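Local atomic coordinates of mbGIPC protein (PDB entry 6X1X), a protein that probably acts as a signalling adaptor of the GIPC family, using this PDZ domain to bind short peptide segments, usually C-terminal ones, of partner proteins. Residues Glu6-Val11 against Glu81-Cys86; Ala27-Ile32 against His52-Asn57; Pro16-Thr21 against Asp38-Arg43. One frame throughout, in Å; residues are numbered along the deposited sequence.

Interaction 1 of 3, residues Glu6-Val11 against Glu81-Cys86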
loop_
_atom_site.group_PDB
_atom_site.type_symbol
_atom_site.label_atom_id
_atom_site.label_comp_id
_atom_site.label_asym_id
_atom_site.label_seq_id
_atom_site.Cartn_x
_atom_site.Cartn_y
_atom_site.Cartn_z
ATOM N N GLU A 6 -12.135 -0.933 -3.233
ATOM C CA GLU A 6 -11.221 -1.819 -2.528
ATOM C C GLU A 6 -10.548 -2.765 -3.517
ATOM O O GLU A 6 -11.199 -3.293 -4.425
ATOM C CB GLU A 6 -12.018 -2.613 -1.494
ATOM C CG GLU A 6 -11.197 -3.370 -0.494
ATOM C CD GLU A 6 -12.023 -3.837 0.689
ATOM O OE1 GLU A 6 -12.657 -2.982 1.347
ATOM O OE2 GLU A 6 -12.041 -5.056 0.957
ATOM N N LYS A 7 -9.240 -2.975 -3.340
ATOM C CA LYS A 7 -8.412 -3.711 -4.288
ATOM C C LYS A 7 -7.478 -4.651 -3.542
ATOM O O LYS A 7 -6.876 -4.265 -2.536
ATOM C CB LYS A 7 -7.523 -2.762 -5.098
ATOM C CG LYS A 7 -8.270 -1.706 -5.874
ATOM C CD LYS A 7 -7.314 -0.826 -6.643
ATOM C CE LYS A 7 -6.450 0.026 -5.724
ATOM N NZ LYS A 7 -5.769 1.053 -6.540
ATOM N N THR A 8 -7.325 -5.865 -4.066
ATOM C CA THR A 8 -6.393 -6.842 -3.517
ATOM C C THR A 8 -5.104 -6.810 -4.326
ATOM O O THR A 8 -5.122 -6.988 -5.550
ATOM C CB THR A 8 -6.991 -8.245 -3.547
ATOM O OG1 THR A 8 -8.121 -8.295 -2.671
ATOM C CG2 THR A 8 -5.954 -9.266 -3.088
ATOM N N VAL A 9 -3.991 -6.607 -3.637
ATOM C CA VAL A 9 -2.671 -6.527 -4.242
ATOM C C VAL A 9 -1.887 -7.726 -3.719
ATOM O O VAL A 9 -1.787 -7.918 -2.503
ATOM C CB VAL A 9 -1.989 -5.205 -3.859
ATOM C CG1 VAL A 9 -0.604 -5.143 -4.393
ATOM C CG2 VAL A 9 -2.802 -4.025 -4.378
ATOM N N LYS A 10 -1.365 -8.558 -4.619
ATOM C CA LYS A 10 -0.556 -9.712 -4.237
ATOM C C LYS A 10 0.800 -9.575 -4.903
ATOM O O LYS A 10 0.882 -9.546 -6.134
ATOM C CB LYS A 10 -1.213 -11.032 -4.638
ATOM C CG LYS A 10 -0.494 -12.242 -4.082
ATOM C CD LYS A 10 -1.418 -13.448 -3.972
ATOM C CE LYS A 10 -1.045 -14.527 -4.973
ATOM N NZ LYS A 10 -1.731 -15.826 -4.690
ATOM N N VAL A 11 1.854 -9.525 -4.085
ATOM C CA VAL A 11 3.158 -8.992 -4.467
ATOM C C VAL A 11 4.228 -9.939 -3.955
ATOM O O VAL A 11 4.118 -10.466 -2.845
ATOM C CB VAL A 11 3.379 -7.592 -3.849
ATOM C CG1 VAL A 11 4.741 -7.054 -4.195
ATOM C CG2 VAL A 11 2.336 -6.643 -4.327
ATOM N N GLU A 81 5.823 -13.856 -0.680
ATOM C CA GLU A 81 4.649 -13.181 -1.204
ATOM C C GLU A 81 3.885 -12.557 -0.045
ATOM O O GLU A 81 3.949 -13.027 1.095
ATOM C CB GLU A 81 3.735 -14.179 -1.914
ATOM C CG GLU A 81 4.400 -14.940 -3.048
ATOM C CD GLU A 81 3.474 -15.954 -3.694
ATOM O OE1 GLU A 81 2.242 -15.803 -3.567
ATOM O OE2 GLU A 81 3.983 -16.906 -4.325
ATOM N N PHE A 82 3.179 -11.469 -0.333
ATOM C CA PHE A 82 2.286 -10.878 0.651
ATOM C C PHE A 82 1.080 -10.314 -0.071
ATOM O O PHE A 82 1.111 -10.067 -1.281
ATOM C CB PHE A 82 2.973 -9.817 1.528
ATOM C CG PHE A 82 3.361 -8.551 0.791
ATOM C CD1 PHE A 82 4.543 -8.486 0.073
ATOM C CD2 PHE A 82 2.550 -7.424 0.846
ATOM C CE1 PHE A 82 4.903 -7.314 -0.587
ATOM C CE2 PHE A 82 2.908 -6.247 0.189
ATOM C CZ PHE A 82 4.082 -6.198 -0.529
ATOM N N THR A 83 0.010 -10.109 0.690
ATOM C CA THR A 83 -1.208 -9.501 0.179
ATOM C C THR A 83 -1.475 -8.200 0.923
ATOM O O THR A 83 -1.195 -8.078 2.117
ATOM C CB THR A 83 -2.395 -10.464 0.297
ATOM O OG1 THR A 83 -2.170 -11.597 -0.549
ATOM C CG2 THR A 83 -3.693 -9.798 -0.132
ATOM N N MET A 84 -1.995 -7.215 0.199
ATOM C CA MET A 84 -2.290 -5.913 0.762
ATOM C C MET A 84 -3.621 -5.476 0.181
ATOM O O MET A 84 -3.831 -5.581 -1.032
ATOM C CB MET A 84 -1.175 -4.933 0.386
ATOM C CG MET A 84 -1.271 -3.577 1.043
ATOM S SD MET A 84 0.272 -2.679 0.818
ATOM C CE MET A 84 0.374 -2.586 -0.971
ATOM N N ILE A 85 -4.534 -5.048 1.039
ATOM C CA ILE A 85 -5.808 -4.505 0.598
ATOM C C ILE A 85 -5.662 -2.997 0.571
ATOM O O ILE A 85 -5.354 -2.375 1.598
ATOM C CB ILE A 85 -6.956 -4.931 1.523
ATOM C CG1 ILE A 85 -7.013 -6.454 1.635
ATOM C CG2 ILE A 85 -8.270 -4.380 1.005
ATOM C CD1 ILE A 85 -7.269 -7.157 0.324
ATOM N N CYS A 86 -5.850 -2.416 -0.607
ATOM C CA CYS A 86 -5.753 -0.984 -0.809
ATOM C C CYS A 86 -7.131 -0.443 -1.158
ATOM O O CYS A 86 -7.942 -1.127 -1.789
ATOM C CB CYS A 86 -4.760 -0.661 -1.927
ATOM S SG CYS A 86 -3.055 -1.108 -1.507
HETATM O O HOH W 1 -0.534 -17.058 -2.453
#

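Interaction 2 of 3, residues Ala27-Ile32 against His52-Asn57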
loop_
_atom_site.group_PDB
_atom_site.type_symbol
_atom_site.label_atom_id
_atom_site.label_comp_id
_atom_site.label_asym_id
_atom_site.label_seq_id
_atom_site.Cartn_x
_atom_site.Cartn_y
_atom_site.Cartn_z
ATOM N N ALA A 27 -5.218 10.135 11.653
ATOM C CA ALA A 27 -6.439 9.368 11.836
ATOM C C ALA A 27 -6.699 8.553 10.579
ATOM O O ALA A 27 -6.167 8.844 9.505
ATOM C CB ALA A 27 -7.637 10.275 12.144
ATOM N N GLY A 28 -7.531 7.525 10.723
ATOM C CA GLY A 28 -7.892 6.698 9.589
ATOM C C GLY A 28 -6.798 5.727 9.201
ATOM O O GLY A 28 -6.202 5.084 10.065
ATOM N N TYR A 29 -6.516 5.617 7.908
ATOM C CA TYR A 29 -5.560 4.653 7.388
ATOM C C TYR A 29 -4.298 5.353 6.905
ATOM O O TYR A 29 -4.329 6.510 6.471
ATOM C CB TYR A 29 -6.164 3.889 6.211
ATOM C CG TYR A 29 -7.380 3.058 6.566
ATOM C CD1 TYR A 29 -8.650 3.622 6.603
ATOM C CD2 TYR A 29 -7.254 1.708 6.878
ATOM C CE1 TYR A 29 -9.760 2.857 6.934
ATOM C CE2 TYR A 29 -8.360 0.933 7.196
ATOM C CZ TYR A 29 -9.604 1.515 7.227
ATOM O OH TYR A 29 -10.701 0.746 7.552
ATOM N N ALA A 30 -3.186 4.630 6.951
ATOM C CA ALA A 30 -1.988 5.109 6.283
ATOM C C ALA A 30 -2.221 5.089 4.777
ATOM O O ALA A 30 -3.040 4.320 4.266
ATOM C CB ALA A 30 -0.798 4.229 6.656
ATOM N N PHE A 31 -1.509 5.953 4.061
ATOM C CA PHE A 31 -1.717 6.059 2.625
ATOM C C PHE A 31 -0.389 6.136 1.893
ATOM O O PHE A 31 0.661 6.453 2.458
ATOM C CB PHE A 31 -2.605 7.250 2.256
ATOM C CG PHE A 31 -2.000 8.571 2.594
ATOM C CD1 PHE A 31 -2.158 9.129 3.853
ATOM C CD2 PHE A 31 -1.261 9.257 1.651
ATOM C CE1 PHE A 31 -1.586 10.357 4.158
ATOM C CE2 PHE A 31 -0.692 10.478 1.946
ATOM C CZ PHE A 31 -0.855 11.024 3.201
ATOM N N ILE A 32 -0.466 5.833 0.604
ATOM C CA ILE A 32 0.701 5.797 -0.262
ATOM C C ILE A 32 0.923 7.203 -0.796
ATOM O O ILE A 32 0.113 7.731 -1.566
ATOM C CB ILE A 32 0.528 4.782 -1.393
ATOM C CG1 ILE A 32 0.371 3.387 -0.801
ATOM C CG2 ILE A 32 1.721 4.824 -2.336
ATOM C CD1 ILE A 32 0.057 2.317 -1.823
ATOM N N HIS A 52 -5.151 4.156 0.115
ATOM C CA HIS A 52 -4.994 3.858 1.528
ATOM C C HIS A 52 -4.719 2.369 1.710
ATOM O O HIS A 52 -5.216 1.529 0.950
ATOM C CB HIS A 52 -6.240 4.286 2.306
ATOM C CG HIS A 52 -6.342 5.770 2.503
ATOM N ND1 HIS A 52 -6.883 6.613 1.556
ATOM C CD2 HIS A 52 -5.944 6.562 3.528
ATOM C CE1 HIS A 52 -6.829 7.859 1.995
ATOM N NE2 HIS A 52 -6.260 7.856 3.188
ATOM N N ILE A 53 -3.911 2.044 2.714
ATOM C CA ILE A 53 -3.564 0.659 3.013
ATOM C C ILE A 53 -4.487 0.190 4.128
ATOM O O ILE A 53 -4.334 0.584 5.288
ATOM C CB ILE A 53 -2.084 0.513 3.383
ATOM C CG1 ILE A 53 -1.221 0.976 2.213
ATOM C CG2 ILE A 53 -1.783 -0.943 3.743
ATOM C CD1 ILE A 53 0.261 1.056 2.532
ATOM N N ALA A 54 -5.444 -0.664 3.786
ATOM C CA ALA A 54 -6.445 -1.105 4.747
ATOM C C ALA A 54 -6.014 -2.342 5.518
ATOM O O ALA A 54 -6.327 -2.462 6.710
ATOM C CB ALA A 54 -7.771 -1.383 4.034
ATOM N N LYS A 55 -5.324 -3.266 4.854
ATOM C CA LYS A 55 -4.896 -4.515 5.471
ATOM C C LYS A 55 -3.602 -4.977 4.823
ATOM O O LYS A 55 -3.352 -4.714 3.646
ATOM C CB LYS A 55 -5.916 -5.647 5.288
ATOM C CG LYS A 55 -7.277 -5.394 5.888
ATOM C CD LYS A 55 -8.103 -6.666 5.990
ATOM C CE LYS A 55 -9.457 -6.359 6.615
ATOM N NZ LYS A 55 -10.319 -7.568 6.706
ATOM N N ILE A 56 -2.800 -5.701 5.598
ATOM C CA ILE A 56 -1.673 -6.464 5.081
ATOM C C ILE A 56 -1.805 -7.870 5.631
ATOM O O ILE A 56 -1.944 -8.044 6.847
ATOM C CB ILE A 56 -0.322 -5.860 5.499
ATOM C CG1 ILE A 56 -0.124 -4.491 4.855
ATOM C CG2 ILE A 56 0.818 -6.814 5.138
ATOM C CD1 ILE A 56 0.984 -3.692 5.523
ATOM N N ASN A 57 -1.804 -8.863 4.743
ATOM C CA ASN A 57 -1.892 -10.267 5.148
ATOM C C ASN A 57 -3.040 -10.501 6.129
ATOM O O ASN A 57 -2.905 -11.226 7.120
ATOM C CB ASN A 57 -0.559 -10.766 5.703
ATOM C CG ASN A 57 0.497 -10.867 4.636
ATOM O OD1 ASN A 57 0.186 -11.153 3.482
ATOM N ND2 ASN A 57 1.752 -10.628 5.008
HETATM O O HOH W 2 -3.428 1.861 7.622
#

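Interaction 3 of 3, residues Pro16-Thr21 against Asp38-Arg43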
loop_
_atom_site.group_PDB
_atom_site.type_symbol
_atom_site.label_atom_id
_atom_site.label_comp_id
_atom_site.label_asym_id
_atom_site.label_seq_id
_atom_site.Cartn_x
_atom_site.Cartn_y
_atom_site.Cartn_z
ATOM N N PRO A 16 14.902 -5.973 -0.673
ATOM C CA PRO A 16 14.641 -5.343 0.628
ATOM C C PRO A 16 13.761 -4.111 0.567
ATOM O O PRO A 16 13.332 -3.638 1.628
ATOM C CB PRO A 16 16.050 -4.982 1.125
ATOM C CG PRO A 16 16.845 -4.812 -0.119
ATOM C CD PRO A 16 16.321 -5.867 -1.055
ATOM N N ALA A 17 13.483 -3.564 -0.616
ATOM C CA ALA A 17 12.763 -2.302 -0.740
ATOM C C ALA A 17 11.619 -2.447 -1.733
ATOM O O ALA A 17 11.820 -2.905 -2.866
ATOM C CB ALA A 17 13.703 -1.190 -1.212
ATOM N N LEU A 18 10.432 -2.020 -1.329
ATOM C CA LEU A 18 9.264 -2.109 -2.194
ATOM C C LEU A 18 9.081 -0.894 -3.082
ATOM O O LEU A 18 8.376 -0.994 -4.093
ATOM C CB LEU A 18 7.999 -2.275 -1.353
ATOM C CG LEU A 18 7.915 -3.590 -0.585
ATOM C CD1 LEU A 18 6.825 -3.503 0.469
ATOM C CD2 LEU A 18 7.647 -4.756 -1.527
ATOM N N GLY A 19 9.671 0.246 -2.728
ATOM C CA GLY A 19 9.470 1.480 -3.464
ATOM C C GLY A 19 8.353 2.364 -2.953
ATOM O O GLY A 19 7.999 3.337 -3.632
ATOM N N LEU A 20 7.796 2.083 -1.782
ATOM C CA LEU A 20 6.685 2.863 -1.256
ATOM C C LEU A 20 7.169 3.944 -0.305
ATOM O O LEU A 20 8.043 3.700 0.534
ATOM C CB LEU A 20 5.736 1.974 -0.459
ATOM C CG LEU A 20 4.980 0.923 -1.253
ATOM C CD1 LEU A 20 4.162 0.054 -0.313
ATOM C CD2 LEU A 20 4.094 1.567 -2.316
ATOM N N THR A 21 6.548 5.112 -0.392
ATOM C CA THR A 21 6.593 6.106 0.674
ATOM C C THR A 21 5.188 6.210 1.241
ATOM O O THR A 21 4.239 6.481 0.496
ATOM C CB THR A 21 7.012 7.472 0.138
ATOM O OG1 THR A 21 8.300 7.361 -0.473
ATOM C CG2 THR A 21 7.055 8.513 1.259
ATOM N N ASP A 38 10.500 2.474 -11.321
ATOM C CA ASP A 38 11.310 1.260 -11.466
ATOM C C ASP A 38 11.471 0.538 -10.129
ATOM O O ASP A 38 12.582 0.249 -9.676
ATOM C CB ASP A 38 12.665 1.552 -12.127
ATOM C CG ASP A 38 13.453 0.285 -12.459
ATOM O OD1 ASP A 38 12.846 -0.801 -12.559
ATOM O OD2 ASP A 38 14.688 0.380 -12.630
ATOM N N SER A 39 10.343 0.261 -9.480
ATOM C CA SER A 39 10.353 -0.445 -8.210
ATOM C C SER A 39 9.359 -1.591 -8.266
ATOM O O SER A 39 8.553 -1.704 -9.195
ATOM C CB SER A 39 9.988 0.487 -7.048
ATOM O OG SER A 39 8.639 0.931 -7.139
ATOM N N ILE A 40 9.402 -2.437 -7.240
ATOM C CA ILE A 40 8.418 -3.507 -7.141
ATOM C C ILE A 40 7.007 -2.932 -7.210
ATOM O O ILE A 40 6.143 -3.429 -7.942
ATOM C CB ILE A 40 8.645 -4.316 -5.854
ATOM C CG1 ILE A 40 9.971 -5.083 -5.935
ATOM C CG2 ILE A 40 7.491 -5.266 -5.635
ATOM C CD1 ILE A 40 10.406 -5.680 -4.611
ATOM N N MET A 41 6.748 -1.858 -6.466
ATOM C CA MET A 41 5.379 -1.365 -6.413
ATOM C C MET A 41 4.999 -0.525 -7.626
ATOM O O MET A 41 3.816 -0.468 -7.972
ATOM C CB MET A 41 5.099 -0.663 -5.086
ATOM C CG MET A 41 5.200 -1.598 -3.871
ATOM S SD MET A 41 4.077 -3.025 -3.822
ATOM C CE MET A 41 2.492 -2.199 -3.888
ATOM N N SER A 42 5.957 0.111 -8.306
ATOM C CA SER A 42 5.599 0.762 -9.566
ATOM C C SER A 42 5.136 -0.259 -10.597
ATOM O O SER A 42 4.349 0.073 -11.494
ATOM C CB SER A 42 6.746 1.598 -10.121
ATOM O OG SER A 42 7.771 0.781 -10.654
ATOM N N ARG A 43 5.587 -1.504 -10.469
ATOM C CA ARG A 43 5.224 -2.563 -11.402
ATOM C C ARG A 43 3.924 -3.265 -11.042
ATOM O O ARG A 43 3.447 -4.103 -11.828
ATOM C CB ARG A 43 6.364 -3.578 -11.540
ATOM C CG ARG A 43 7.527 -3.033 -12.344
ATOM C CD ARG A 43 8.604 -4.076 -12.572
ATOM N NE ARG A 43 9.441 -4.294 -11.398
ATOM C CZ ARG A 43 10.506 -3.556 -11.106
ATOM N NH1 ARG A 43 10.849 -2.549 -11.887
ATOM N NH2 ARG A 43 11.223 -3.828 -10.028
HETATM O O HOH W 3 11.594 -1.898 -5.431
#

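Interaction 1 of 3, residues Glu6-Val11 against Glu81-Cys86
V9 and M84 face each other midway along two antiparallel strands, a worked example of how a sheet satisfies its own backbone. V9 N donates to M84 O and M84 N to V9 O, both at 2.8 Å, and the pairs K7-C86 and V11-F82 repeat this two-way exchange, so that six N-H groups meet six carbonyls. The shortest bond, K7 N to C86 O at 2.7 Å, is also the most bent, with 144° at the hydrogen. At the non-hydrogen-bonded pairs the CA-H groups add weaker support, as where T83 CA comes 3.2 Å from V9 O. Two of the groups turned away from this pairing have partners outside it: T83 N bonds to N57 OD1, and T8 O accepts from N46 ND2.

On the buried face of V9, V11, F82, M84 and C86, V11 CB sits over the F82 ring, 4.0 Å from its centroid, in a CH-pi contact. F82 chi1 of 68° puts CG between the backbone N and carbonyl carbon, bringing the ring under V11. K7, on the same face, forms salt bridges with D51 and E88. On the face of T8, K10, T83 and I85, K10 NZ stands 4.1 Å from OE1 in one of two E81 conformers, beyond a salt bridge, and a water that accepts from K10 NZ may bridge them.

Strand 6-12 is an edge strand of its sheet within this chain, and strand 81-87 lies between it and strand 52-56, where M84 packs on I53 and I56. The loop residues I40 and V44 cover V11 and V9.

Interaction 2 of 3, residues Ala27-Ile32 against His52-Asn57
A single backbone bridge, F31 with H52, marks the place in this PDZ fold where the segment leading into strand 31-35 meets strand 52-56, joining the two sheets of the domain. One hydrogen bond holds it: I53 N donates to A30 O over 2.9 Å, almost straight at 171°, although the donor is tilted from the carbonyl plane. Beside it a water accepts from A30 N at 2.9 Å and donates to I53 O, so both polar backbone atoms of A30 are tied, directly or through water, to I53.

The H52 imidazole is central to the side-chain contact. F31 CB rides over one face, offset toward the rim, with H52 CD2 3.6 Å away. Y29 O approaches the same ring at its edge, 3.4 Å from CD2. The phenyl ring of F31 itself makes only an oblique pair with the imidazole, the planes at 56°. With CG anti to its carbonyl carbon (chi1 -63°), Y29 meets the I53-A54 backbone obliquely, its CD2 3.5 Å from I53 O, and Y29 CE2 is 4.0 Å from A54 CB. A54 and K55 both face I85, forming a classic beta bulge in strand 52-56. On the inner side I32 and I53 cross at about a right angle, I32 CG1 meeting I53 CD1 at 4.1 Å, and I22 and L20 of strand 20-23 touch this pair.

The chemistry suggests a junction held by one direct backbone bond and one water bridge between A30 and I53, while a carbonyl near the ring edge and an aliphatic carbon over the ring face would probably limit rotation of the imidazole.

Interaction 3 of 3, residues Pro16-Thr21 against Asp38-Arg43
L20 lays its branched end against the side chain of M41, L20 CG touching M41 CG at 3.6 Å while L20 CD2 reaches M41 CB. A chi1 of -67° sets L20 CG anti to the carbonyl carbon, against M41 CG, and the two side chains pass obliquely. M41 is modelled in two conformers, so the course of its outer atoms is less certain. An alanine at L20, keeping only CB, would probably cost M41 CG and CB their L20 partners and open a gap beside I32 and I35, which L20 also touches.

L18 holds the same residue from the backbone: M41 N donates to L18 O at 3.0 Å. The L18 side chain adds CB against M41 CG and CD2 against I40 CG2, the latter pair 4.1 Å apart. In sequence and position A17-L18-G19-L20 correspond to the GLGF loop, which in PDZ domains binds the peptide carboxylate and leads into the strand that peptides join; by analogy it probably does so here, and the loop is pinned to the turn after strand 31-35. Its glycine is explained by geometry. G19 has phi 93°, and any CB there would collide with S39 OG, whose own CB lies 3.8 Å from G19 CA.

That serine shapes the turn. S39 OG accepts from S42 N at 3.0 Å, an ST motif, and also bonds to R36 O; in return S39 N donates to S42 OG in a bond straight to 171°. Nearer the start of the loop, a water donates to A17 O and accepts from I40 N, 2.9 Å away, while I40 CD1 comes to 3.6 Å from A17 O.

Overall arrangement
The three contacts surround one core. Interactions 1 and 2, with centres about 11 Å apart, share a sheet, where I85 O and A54 N lie 2.8 Å apart in a probable hydrogen bond between neighbouring strands. Interaction 3 meets interaction 1 through apolar groups: V11 CG1 to I40 CG2 at 3.6 Å, and F82 CE1 to L18 CD2 at 3.9 Å. Interactions 2 and 3 sit on opposite sides of the chain's centre, joined where I32 CG2 meets L20 CD2. By analogy with other PDZ domains, a peptide groove would run between strand 20-23 and helix 66-75, beginning at the loop of interaction 3.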